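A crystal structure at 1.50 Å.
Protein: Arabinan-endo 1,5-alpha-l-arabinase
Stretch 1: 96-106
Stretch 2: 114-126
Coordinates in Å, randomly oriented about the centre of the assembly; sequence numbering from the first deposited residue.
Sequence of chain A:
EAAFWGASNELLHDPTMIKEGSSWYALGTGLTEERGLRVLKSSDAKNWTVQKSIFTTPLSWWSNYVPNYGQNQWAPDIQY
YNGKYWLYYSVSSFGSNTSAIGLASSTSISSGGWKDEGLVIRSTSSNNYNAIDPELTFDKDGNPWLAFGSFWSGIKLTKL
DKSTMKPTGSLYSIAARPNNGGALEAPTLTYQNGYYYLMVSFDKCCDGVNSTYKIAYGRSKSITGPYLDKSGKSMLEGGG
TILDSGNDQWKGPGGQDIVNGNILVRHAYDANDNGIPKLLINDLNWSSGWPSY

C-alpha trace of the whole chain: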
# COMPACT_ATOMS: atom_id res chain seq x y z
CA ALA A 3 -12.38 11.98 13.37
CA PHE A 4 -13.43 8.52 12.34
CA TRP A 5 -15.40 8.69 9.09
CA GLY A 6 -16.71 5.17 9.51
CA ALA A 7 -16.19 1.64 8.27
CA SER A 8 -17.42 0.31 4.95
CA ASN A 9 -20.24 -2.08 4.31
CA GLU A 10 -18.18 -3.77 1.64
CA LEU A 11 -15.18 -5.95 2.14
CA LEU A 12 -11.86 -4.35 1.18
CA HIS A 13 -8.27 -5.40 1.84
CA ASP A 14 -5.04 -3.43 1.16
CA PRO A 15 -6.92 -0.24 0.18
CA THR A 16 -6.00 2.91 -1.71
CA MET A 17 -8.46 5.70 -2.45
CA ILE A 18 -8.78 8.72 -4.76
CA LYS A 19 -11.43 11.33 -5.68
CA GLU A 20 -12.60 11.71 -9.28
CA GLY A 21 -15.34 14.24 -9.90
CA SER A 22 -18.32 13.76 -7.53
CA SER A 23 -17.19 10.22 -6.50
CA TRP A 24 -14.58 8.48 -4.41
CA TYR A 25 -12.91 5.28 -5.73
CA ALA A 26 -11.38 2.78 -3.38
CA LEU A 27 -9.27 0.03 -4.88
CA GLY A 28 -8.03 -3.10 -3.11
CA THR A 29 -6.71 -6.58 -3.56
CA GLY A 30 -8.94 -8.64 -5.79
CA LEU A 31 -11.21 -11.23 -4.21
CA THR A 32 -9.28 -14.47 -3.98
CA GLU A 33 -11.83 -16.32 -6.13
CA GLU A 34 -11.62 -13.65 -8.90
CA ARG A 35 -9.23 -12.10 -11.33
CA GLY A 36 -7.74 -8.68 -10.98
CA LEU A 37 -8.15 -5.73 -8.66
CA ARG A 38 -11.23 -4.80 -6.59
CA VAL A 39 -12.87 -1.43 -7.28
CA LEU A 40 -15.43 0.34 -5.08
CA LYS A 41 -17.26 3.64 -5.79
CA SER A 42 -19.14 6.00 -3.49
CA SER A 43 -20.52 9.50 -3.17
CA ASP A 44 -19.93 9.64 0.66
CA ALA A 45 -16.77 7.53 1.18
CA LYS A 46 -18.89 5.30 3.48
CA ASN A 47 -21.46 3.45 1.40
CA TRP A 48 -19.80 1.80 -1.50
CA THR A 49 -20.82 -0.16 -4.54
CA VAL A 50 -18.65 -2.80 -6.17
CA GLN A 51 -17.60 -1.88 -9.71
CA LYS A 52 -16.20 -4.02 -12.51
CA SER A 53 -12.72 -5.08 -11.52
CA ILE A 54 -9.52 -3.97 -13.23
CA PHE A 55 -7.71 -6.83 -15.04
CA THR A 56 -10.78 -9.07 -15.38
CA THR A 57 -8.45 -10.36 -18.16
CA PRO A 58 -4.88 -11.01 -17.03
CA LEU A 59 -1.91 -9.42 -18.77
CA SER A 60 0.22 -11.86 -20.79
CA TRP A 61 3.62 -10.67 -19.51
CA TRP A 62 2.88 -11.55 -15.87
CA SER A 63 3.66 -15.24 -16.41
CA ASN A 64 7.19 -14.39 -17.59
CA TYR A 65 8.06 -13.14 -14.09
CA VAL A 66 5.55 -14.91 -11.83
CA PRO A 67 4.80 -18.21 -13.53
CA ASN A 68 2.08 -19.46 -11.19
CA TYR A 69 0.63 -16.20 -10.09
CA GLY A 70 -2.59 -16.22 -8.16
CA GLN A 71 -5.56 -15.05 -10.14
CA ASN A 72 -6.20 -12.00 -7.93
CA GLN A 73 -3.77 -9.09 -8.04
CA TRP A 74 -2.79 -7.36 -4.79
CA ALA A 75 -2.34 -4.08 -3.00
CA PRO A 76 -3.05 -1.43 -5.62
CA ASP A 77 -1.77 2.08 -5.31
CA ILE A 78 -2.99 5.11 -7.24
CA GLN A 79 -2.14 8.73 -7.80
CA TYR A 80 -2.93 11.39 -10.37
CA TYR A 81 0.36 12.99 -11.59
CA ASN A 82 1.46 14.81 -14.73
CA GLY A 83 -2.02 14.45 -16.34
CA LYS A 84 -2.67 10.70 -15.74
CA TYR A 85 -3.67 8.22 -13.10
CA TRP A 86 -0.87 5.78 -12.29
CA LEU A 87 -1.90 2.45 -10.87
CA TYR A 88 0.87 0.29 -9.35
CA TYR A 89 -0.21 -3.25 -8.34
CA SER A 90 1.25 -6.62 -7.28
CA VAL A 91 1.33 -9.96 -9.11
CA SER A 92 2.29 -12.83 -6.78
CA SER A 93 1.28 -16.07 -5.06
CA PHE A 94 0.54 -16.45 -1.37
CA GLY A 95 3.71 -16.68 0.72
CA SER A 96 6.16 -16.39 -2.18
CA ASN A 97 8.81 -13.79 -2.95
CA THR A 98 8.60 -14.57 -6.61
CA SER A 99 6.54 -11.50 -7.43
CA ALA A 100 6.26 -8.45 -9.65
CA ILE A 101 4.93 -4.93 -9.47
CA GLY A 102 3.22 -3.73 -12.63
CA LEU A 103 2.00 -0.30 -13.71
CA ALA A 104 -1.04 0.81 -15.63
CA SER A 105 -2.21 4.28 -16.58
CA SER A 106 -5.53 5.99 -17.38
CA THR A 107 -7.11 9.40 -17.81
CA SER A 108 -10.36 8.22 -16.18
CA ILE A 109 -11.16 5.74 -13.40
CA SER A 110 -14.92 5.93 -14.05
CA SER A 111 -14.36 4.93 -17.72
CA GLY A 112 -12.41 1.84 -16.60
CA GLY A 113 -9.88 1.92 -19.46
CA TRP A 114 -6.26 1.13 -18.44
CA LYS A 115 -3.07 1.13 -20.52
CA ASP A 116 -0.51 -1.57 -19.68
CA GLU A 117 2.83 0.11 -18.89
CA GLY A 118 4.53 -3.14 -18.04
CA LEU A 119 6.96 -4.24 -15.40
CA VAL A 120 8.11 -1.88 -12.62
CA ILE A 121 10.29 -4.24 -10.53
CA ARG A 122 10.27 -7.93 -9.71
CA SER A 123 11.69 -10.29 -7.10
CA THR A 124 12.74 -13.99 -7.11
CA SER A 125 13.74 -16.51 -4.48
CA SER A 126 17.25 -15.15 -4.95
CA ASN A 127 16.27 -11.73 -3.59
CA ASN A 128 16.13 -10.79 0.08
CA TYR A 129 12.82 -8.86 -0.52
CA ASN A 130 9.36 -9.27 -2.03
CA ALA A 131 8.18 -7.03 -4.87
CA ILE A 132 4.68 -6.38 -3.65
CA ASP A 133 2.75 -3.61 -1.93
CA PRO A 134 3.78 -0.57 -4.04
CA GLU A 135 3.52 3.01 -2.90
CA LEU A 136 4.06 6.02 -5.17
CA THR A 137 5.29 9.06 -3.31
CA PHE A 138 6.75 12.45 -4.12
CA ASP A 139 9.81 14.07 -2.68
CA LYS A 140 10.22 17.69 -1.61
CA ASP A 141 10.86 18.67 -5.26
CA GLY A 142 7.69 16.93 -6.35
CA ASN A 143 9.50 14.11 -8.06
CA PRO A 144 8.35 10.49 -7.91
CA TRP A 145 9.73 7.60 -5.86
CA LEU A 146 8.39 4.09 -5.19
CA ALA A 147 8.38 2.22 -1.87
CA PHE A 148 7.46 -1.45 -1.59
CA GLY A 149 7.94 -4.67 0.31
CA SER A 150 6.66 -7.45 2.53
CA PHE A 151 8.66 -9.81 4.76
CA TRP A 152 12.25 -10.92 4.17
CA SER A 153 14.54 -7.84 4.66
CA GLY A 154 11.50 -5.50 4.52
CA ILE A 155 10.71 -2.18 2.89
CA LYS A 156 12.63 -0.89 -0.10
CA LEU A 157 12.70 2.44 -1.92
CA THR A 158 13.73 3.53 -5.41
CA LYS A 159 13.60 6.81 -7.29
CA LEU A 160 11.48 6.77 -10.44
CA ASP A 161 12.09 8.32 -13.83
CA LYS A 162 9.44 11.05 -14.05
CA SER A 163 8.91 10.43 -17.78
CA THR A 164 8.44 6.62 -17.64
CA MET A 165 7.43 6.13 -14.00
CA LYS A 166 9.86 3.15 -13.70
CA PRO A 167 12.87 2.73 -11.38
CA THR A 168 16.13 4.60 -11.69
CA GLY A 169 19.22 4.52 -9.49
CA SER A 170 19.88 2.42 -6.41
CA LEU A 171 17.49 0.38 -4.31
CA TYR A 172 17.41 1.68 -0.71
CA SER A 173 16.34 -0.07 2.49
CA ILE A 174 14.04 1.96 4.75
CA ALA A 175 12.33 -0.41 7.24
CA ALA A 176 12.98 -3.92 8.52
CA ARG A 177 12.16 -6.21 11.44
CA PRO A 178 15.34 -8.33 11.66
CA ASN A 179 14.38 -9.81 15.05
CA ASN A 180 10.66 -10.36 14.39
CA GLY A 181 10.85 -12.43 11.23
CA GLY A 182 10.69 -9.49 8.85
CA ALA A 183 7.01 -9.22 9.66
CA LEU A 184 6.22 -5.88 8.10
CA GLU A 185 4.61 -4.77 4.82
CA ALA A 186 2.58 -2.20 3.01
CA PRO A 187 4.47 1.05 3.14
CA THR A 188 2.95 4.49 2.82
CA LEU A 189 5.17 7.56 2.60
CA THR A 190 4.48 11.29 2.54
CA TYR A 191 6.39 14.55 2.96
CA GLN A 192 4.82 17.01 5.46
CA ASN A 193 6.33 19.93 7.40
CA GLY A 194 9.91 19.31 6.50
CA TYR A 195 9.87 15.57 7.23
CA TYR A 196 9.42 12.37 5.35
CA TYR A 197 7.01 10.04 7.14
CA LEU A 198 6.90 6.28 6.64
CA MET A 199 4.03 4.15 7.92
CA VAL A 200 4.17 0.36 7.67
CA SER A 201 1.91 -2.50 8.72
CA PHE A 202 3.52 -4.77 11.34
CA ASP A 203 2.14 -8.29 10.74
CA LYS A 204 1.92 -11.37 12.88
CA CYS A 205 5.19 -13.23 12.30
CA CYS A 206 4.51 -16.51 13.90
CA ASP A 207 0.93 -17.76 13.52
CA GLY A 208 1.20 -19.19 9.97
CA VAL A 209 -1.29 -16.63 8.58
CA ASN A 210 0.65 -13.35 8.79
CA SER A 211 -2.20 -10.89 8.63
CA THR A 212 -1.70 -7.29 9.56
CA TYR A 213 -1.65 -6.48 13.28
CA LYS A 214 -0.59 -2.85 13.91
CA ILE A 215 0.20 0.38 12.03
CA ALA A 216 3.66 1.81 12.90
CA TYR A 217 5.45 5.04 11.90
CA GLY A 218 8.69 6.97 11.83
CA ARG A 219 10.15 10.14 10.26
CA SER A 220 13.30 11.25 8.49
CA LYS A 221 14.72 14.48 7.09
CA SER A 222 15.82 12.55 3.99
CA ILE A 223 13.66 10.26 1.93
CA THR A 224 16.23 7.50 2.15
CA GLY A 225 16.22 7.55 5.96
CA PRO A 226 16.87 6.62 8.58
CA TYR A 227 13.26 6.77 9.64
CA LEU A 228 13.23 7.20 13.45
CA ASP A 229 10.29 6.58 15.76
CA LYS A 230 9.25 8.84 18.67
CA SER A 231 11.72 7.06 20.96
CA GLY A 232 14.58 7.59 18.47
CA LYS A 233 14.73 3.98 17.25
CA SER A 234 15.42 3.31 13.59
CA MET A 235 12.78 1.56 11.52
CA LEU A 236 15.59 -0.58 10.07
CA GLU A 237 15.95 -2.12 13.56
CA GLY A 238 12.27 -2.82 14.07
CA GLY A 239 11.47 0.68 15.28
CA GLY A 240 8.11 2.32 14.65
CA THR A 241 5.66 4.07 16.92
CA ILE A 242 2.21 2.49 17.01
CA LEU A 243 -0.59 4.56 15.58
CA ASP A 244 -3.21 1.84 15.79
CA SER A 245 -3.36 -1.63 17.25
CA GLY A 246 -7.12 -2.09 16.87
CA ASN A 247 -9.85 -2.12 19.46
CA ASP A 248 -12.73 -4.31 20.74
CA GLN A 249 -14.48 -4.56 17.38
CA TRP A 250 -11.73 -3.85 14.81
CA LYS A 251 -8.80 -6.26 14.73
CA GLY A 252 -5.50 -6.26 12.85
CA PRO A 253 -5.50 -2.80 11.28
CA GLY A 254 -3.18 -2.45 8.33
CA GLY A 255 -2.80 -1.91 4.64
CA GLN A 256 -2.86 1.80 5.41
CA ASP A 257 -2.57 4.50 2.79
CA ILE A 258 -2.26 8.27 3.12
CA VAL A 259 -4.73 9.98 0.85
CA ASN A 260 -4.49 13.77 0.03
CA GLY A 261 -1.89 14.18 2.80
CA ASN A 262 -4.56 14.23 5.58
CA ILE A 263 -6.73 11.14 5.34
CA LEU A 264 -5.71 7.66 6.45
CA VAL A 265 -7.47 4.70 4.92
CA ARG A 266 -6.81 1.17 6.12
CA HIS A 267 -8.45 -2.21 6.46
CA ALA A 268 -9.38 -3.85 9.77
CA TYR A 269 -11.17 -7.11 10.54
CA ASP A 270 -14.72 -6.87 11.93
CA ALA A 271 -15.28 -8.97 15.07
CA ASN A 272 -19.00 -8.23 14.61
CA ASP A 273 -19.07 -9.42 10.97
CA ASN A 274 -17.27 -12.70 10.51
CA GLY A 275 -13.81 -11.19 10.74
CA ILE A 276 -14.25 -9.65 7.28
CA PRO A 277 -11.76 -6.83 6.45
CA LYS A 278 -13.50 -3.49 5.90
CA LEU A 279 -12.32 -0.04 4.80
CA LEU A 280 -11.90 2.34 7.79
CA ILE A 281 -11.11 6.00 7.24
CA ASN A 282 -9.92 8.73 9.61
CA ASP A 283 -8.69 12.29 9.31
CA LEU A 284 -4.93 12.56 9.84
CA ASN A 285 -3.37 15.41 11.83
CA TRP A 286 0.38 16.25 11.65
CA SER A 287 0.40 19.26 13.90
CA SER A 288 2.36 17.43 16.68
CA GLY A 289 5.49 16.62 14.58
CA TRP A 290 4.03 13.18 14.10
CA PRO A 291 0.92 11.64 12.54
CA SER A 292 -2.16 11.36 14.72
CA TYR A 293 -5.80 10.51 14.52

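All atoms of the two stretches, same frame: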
# COMPACT_ATOMS: atom_id res chain seq x y z
N SER A 96 4.98 -16.29 -1.33
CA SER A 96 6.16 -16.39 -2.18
C SER A 96 6.86 -15.05 -2.35
O SER A 96 6.21 -14.00 -2.46
CB SER A 96 5.73 -16.88 -3.56
OG SER A 96 6.86 -17.05 -4.42
N ASN A 97 8.18 -15.04 -2.47
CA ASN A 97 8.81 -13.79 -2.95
C ASN A 97 9.20 -13.80 -4.40
O ASN A 97 9.98 -12.95 -4.84
CB ASN A 97 9.97 -13.30 -2.07
CG ASN A 97 11.22 -14.09 -2.24
OD1 ASN A 97 11.21 -15.28 -2.62
ND2 ASN A 97 12.35 -13.45 -1.92
N THR A 98 8.59 -14.70 -5.17
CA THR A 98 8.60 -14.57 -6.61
C THR A 98 7.35 -13.78 -7.01
O THR A 98 6.24 -14.30 -7.03
CB THR A 98 8.64 -15.93 -7.26
OG1 THR A 98 9.84 -16.61 -6.84
CG2 THR A 98 8.77 -15.79 -8.77
N SER A 99 7.58 -12.51 -7.31
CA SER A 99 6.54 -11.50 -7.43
C SER A 99 6.94 -10.39 -8.37
O SER A 99 8.09 -10.23 -8.71
CB SER A 99 6.23 -10.87 -6.06
OG SER A 99 5.95 -11.81 -5.06
N ALA A 100 5.95 -9.61 -8.81
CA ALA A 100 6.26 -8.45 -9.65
C ALA A 100 5.30 -7.33 -9.36
O ALA A 100 4.15 -7.55 -9.02
CB ALA A 100 6.19 -8.79 -11.11
N ILE A 101 5.79 -6.11 -9.50
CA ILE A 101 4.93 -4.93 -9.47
C ILE A 101 4.80 -4.46 -10.90
O ILE A 101 5.79 -4.29 -11.61
CB ILE A 101 5.51 -3.79 -8.54
CG1 ILE A 101 5.44 -4.21 -7.09
CG2 ILE A 101 4.82 -2.45 -8.78
CD1 ILE A 101 6.38 -3.47 -6.17
N GLY A 102 3.54 -4.26 -11.31
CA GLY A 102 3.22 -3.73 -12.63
C GLY A 102 2.65 -2.32 -12.49
O GLY A 102 2.35 -1.83 -11.40
N LEU A 103 2.52 -1.68 -13.62
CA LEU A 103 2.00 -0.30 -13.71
C LEU A 103 1.01 -0.21 -14.85
O LEU A 103 1.28 -0.68 -15.97
CB LEU A 103 3.14 0.71 -14.00
CG LEU A 103 2.76 2.18 -14.17
CD1 LEU A 103 2.18 2.73 -12.93
CD2 LEU A 103 4.03 2.99 -14.62
N ALA A 104 -0.11 0.45 -14.58
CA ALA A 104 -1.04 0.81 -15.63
C ALA A 104 -1.39 2.28 -15.52
O ALA A 104 -1.27 2.85 -14.46
CB ALA A 104 -2.30 -0.01 -15.52
N SER A 105 -1.89 2.85 -16.60
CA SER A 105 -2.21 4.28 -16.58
C SER A 105 -3.57 4.52 -17.21
O SER A 105 -4.04 3.74 -18.03
CB SER A 105 -1.12 5.12 -17.28
OG SER A 105 -0.98 4.79 -18.65
N SER A 106 -4.21 5.63 -16.84
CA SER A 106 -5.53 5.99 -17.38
C SER A 106 -5.75 7.49 -17.25
O SER A 106 -5.14 8.14 -16.41
CB SER A 106 -6.66 5.30 -16.61
OG SER A 106 -7.91 5.56 -17.21
N TRP A 114 -7.63 1.09 -18.97
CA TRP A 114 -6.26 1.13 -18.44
C TRP A 114 -5.23 0.68 -19.48
O TRP A 114 -5.38 -0.34 -20.14
CB TRP A 114 -6.13 0.29 -17.15
CG TRP A 114 -6.92 0.89 -16.06
CD1 TRP A 114 -8.23 0.64 -15.74
CD2 TRP A 114 -6.47 1.87 -15.14
NE1 TRP A 114 -8.61 1.43 -14.67
CE2 TRP A 114 -7.56 2.21 -14.30
CE3 TRP A 114 -5.25 2.54 -14.96
CZ2 TRP A 114 -7.45 3.11 -13.27
CZ3 TRP A 114 -5.15 3.48 -13.93
CH2 TRP A 114 -6.26 3.76 -13.11
N LYS A 115 -4.18 1.46 -19.64
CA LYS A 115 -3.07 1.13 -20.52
C LYS A 115 -2.00 0.37 -19.72
O LYS A 115 -1.56 0.81 -18.66
CB LYS A 115 -2.44 2.40 -21.06
CG LYS A 115 -1.27 2.20 -22.01
CD LYS A 115 -0.72 3.55 -22.47
CE LYS A 115 0.75 3.48 -22.87
NZ LYS A 115 1.23 4.78 -23.51
N ASP A 116 -1.59 -0.78 -20.24
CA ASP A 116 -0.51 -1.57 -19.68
C ASP A 116 0.85 -0.90 -19.93
O ASP A 116 1.30 -0.80 -21.07
CB ASP A 116 -0.57 -2.99 -20.29
CG ASP A 116 0.51 -3.90 -19.81
OD1 ASP A 116 1.13 -3.64 -18.76
OD2 ASP A 116 0.81 -4.87 -20.54
N GLU A 117 1.48 -0.45 -18.84
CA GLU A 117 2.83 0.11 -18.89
C GLU A 117 3.94 -0.87 -18.56
O GLU A 117 5.13 -0.54 -18.70
CB GLU A 117 2.93 1.29 -17.91
CG GLU A 117 1.90 2.41 -18.15
CD GLU A 117 2.26 3.40 -19.22
OE1 GLU A 117 3.41 3.33 -19.79
OE2 GLU A 117 1.36 4.24 -19.58
N GLY A 118 3.56 -2.09 -18.24
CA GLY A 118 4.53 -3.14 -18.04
C GLY A 118 5.17 -3.20 -16.67
O GLY A 118 4.69 -2.69 -15.65
N LEU A 119 6.27 -3.92 -16.63
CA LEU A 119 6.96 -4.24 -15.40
C LEU A 119 7.60 -3.03 -14.76
O LEU A 119 8.24 -2.26 -15.46
CB LEU A 119 8.03 -5.30 -15.68
CG LEU A 119 8.98 -5.68 -14.51
CD1 LEU A 119 8.25 -6.45 -13.51
CD2 LEU A 119 10.21 -6.43 -15.00
N VAL A 120 7.44 -2.92 -13.43
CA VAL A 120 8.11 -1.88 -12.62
C VAL A 120 9.38 -2.47 -11.97
O VAL A 120 10.50 -2.02 -12.25
CB VAL A 120 7.13 -1.32 -11.62
CG1 VAL A 120 7.83 -0.29 -10.75
CG2 VAL A 120 5.95 -0.69 -12.34
N ILE A 121 9.19 -3.53 -11.18
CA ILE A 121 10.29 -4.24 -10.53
C ILE A 121 9.77 -5.60 -10.15
O ILE A 121 8.57 -5.76 -9.83
CB ILE A 121 10.80 -3.42 -9.31
CG1 ILE A 121 12.11 -3.98 -8.75
CG2 ILE A 121 9.71 -3.28 -8.26
CD1 ILE A 121 12.81 -3.06 -7.84
N ARG A 122 10.65 -6.58 -10.13
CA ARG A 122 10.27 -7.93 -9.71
C ARG A 122 11.26 -8.45 -8.63
O ARG A 122 12.33 -7.85 -8.36
CB ARG A 122 10.09 -8.86 -10.91
CG ARG A 122 11.27 -8.98 -11.83
CD ARG A 122 12.44 -9.67 -11.29
NE ARG A 122 13.33 -10.00 -12.42
CZ ARG A 122 13.30 -11.12 -13.13
NH1 ARG A 122 12.48 -12.12 -12.83
NH2 ARG A 122 14.16 -11.25 -14.14
N SER A 123 10.86 -9.57 -8.04
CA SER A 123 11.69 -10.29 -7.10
C SER A 123 11.64 -11.81 -7.40
O SER A 123 10.67 -12.29 -7.98
CB SER A 123 11.23 -10.06 -5.65
OG SER A 123 9.87 -10.40 -5.47
N THR A 124 12.71 -12.54 -7.05
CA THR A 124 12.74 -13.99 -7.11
C THR A 124 13.23 -14.53 -5.80
O THR A 124 13.56 -13.77 -4.90
CB THR A 124 13.71 -14.50 -8.22
OG1 THR A 124 15.08 -14.22 -7.88
CG2 THR A 124 13.44 -13.84 -9.60
N SER A 125 13.29 -15.86 -5.69
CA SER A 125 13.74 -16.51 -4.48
C SER A 125 15.15 -16.11 -4.15
O SER A 125 15.61 -16.31 -3.03
CB SER A 125 13.58 -18.02 -4.61
OG SER A 125 14.43 -18.54 -5.66
N SER A 126 15.87 -15.61 -5.15
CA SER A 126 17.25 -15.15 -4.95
C SER A 126 17.37 -13.77 -4.32
O SER A 126 18.48 -13.41 -3.87
CB SER A 126 17.97 -15.17 -6.28
OG SER A 126 18.07 -16.55 -6.67
O HOH W 1 12.12 -17.57 -7.96
O HOH W 2 0.11 -3.18 -16.20

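Antiparallel strands are often treated as ladders of backbone hydrogen bonds, but a pair that must turn a corner also depends on how its side chains fill the bend. The contact between 96-106 and 114-126 of this arabinanase is a compact example, burying 931 Å² counted over both sides.

Its apolar centre lies where the second stretch changes direction at V120. The CA-to-CB bond of V120 points toward the first strand, and its branched side chain settles between two residues of that strand: V120 CB lies 3.8 Å from I101 CG2, and V120 CG2 lies 3.6 Å from L103 CB. Between them G102 contributes no side chain, and its backbone carbon C approaches V120 CG2 to 3.7 Å. I101 extends the cluster through CD1, 3.9 Å from CG2 of I121. A100 and L119 make a smaller contact, A100 CB to L119 CD1 at 3.9 Å; although the CA-to-CB bond of L119 points away, its t, p rotamer brings the end of the side chain back.

The backbone accommodates the corner by a beta bulge, the register shifting by one between I101 and G102. I101 N donates to I121 O at 2.8 Å, almost perfectly straight, whereas I101 O accepts from V120 N, also at 2.8 Å. One residue thus bonds to two successive partners and spans the bend. Beyond it, L103 N reaches G118 O at 3.1 Å and E117 N reaches L103 O at 2.9 Å, both with noticeably bent geometry. G118 has a positive phi of 84° with psi near -163°, where a CB would be jammed against the preceding carbonyl oxygen; glycine fits this backbone without strain.

Regular pairing resumes on both flanks. S99 and S123 exchange hydrogen bonds, S123 N to S99 O at 2.9 Å and S99 N to S123 O at 3.2 Å. S105 and K115 do likewise, K115 N to S105 O at 2.8 Å and S105 N to K115 O at 2.9 Å. Near this second pair the W114 ring covers the strand end: S106 CB sits 3.5 Å from the centroid of its six-membered ring, over the face, in a CH-pi contact. A104 CB lies 3.9 Å from W114 CE3.

Polar side chains finish the edges. The buried hydroxyl S105 OG donates to E117 OE2 at 2.6 Å, the p rotamer of the serine and the folded m, m side chain of the glutamate bringing the two together. Within the second stretch, K115 NZ makes a long salt bridge to the same E117 OE2, at 4.0 Å. Water 2 donates to both L103 O and D116 OD1, each at 2.8 Å, linking backbone to carboxylate. At the other end S123 OG donates to N97 O at 2.6 Å, and water 1 joins T98 OG1 (2.7 Å) to S125 N (3.1 Å), extending the contact past the last paired residues.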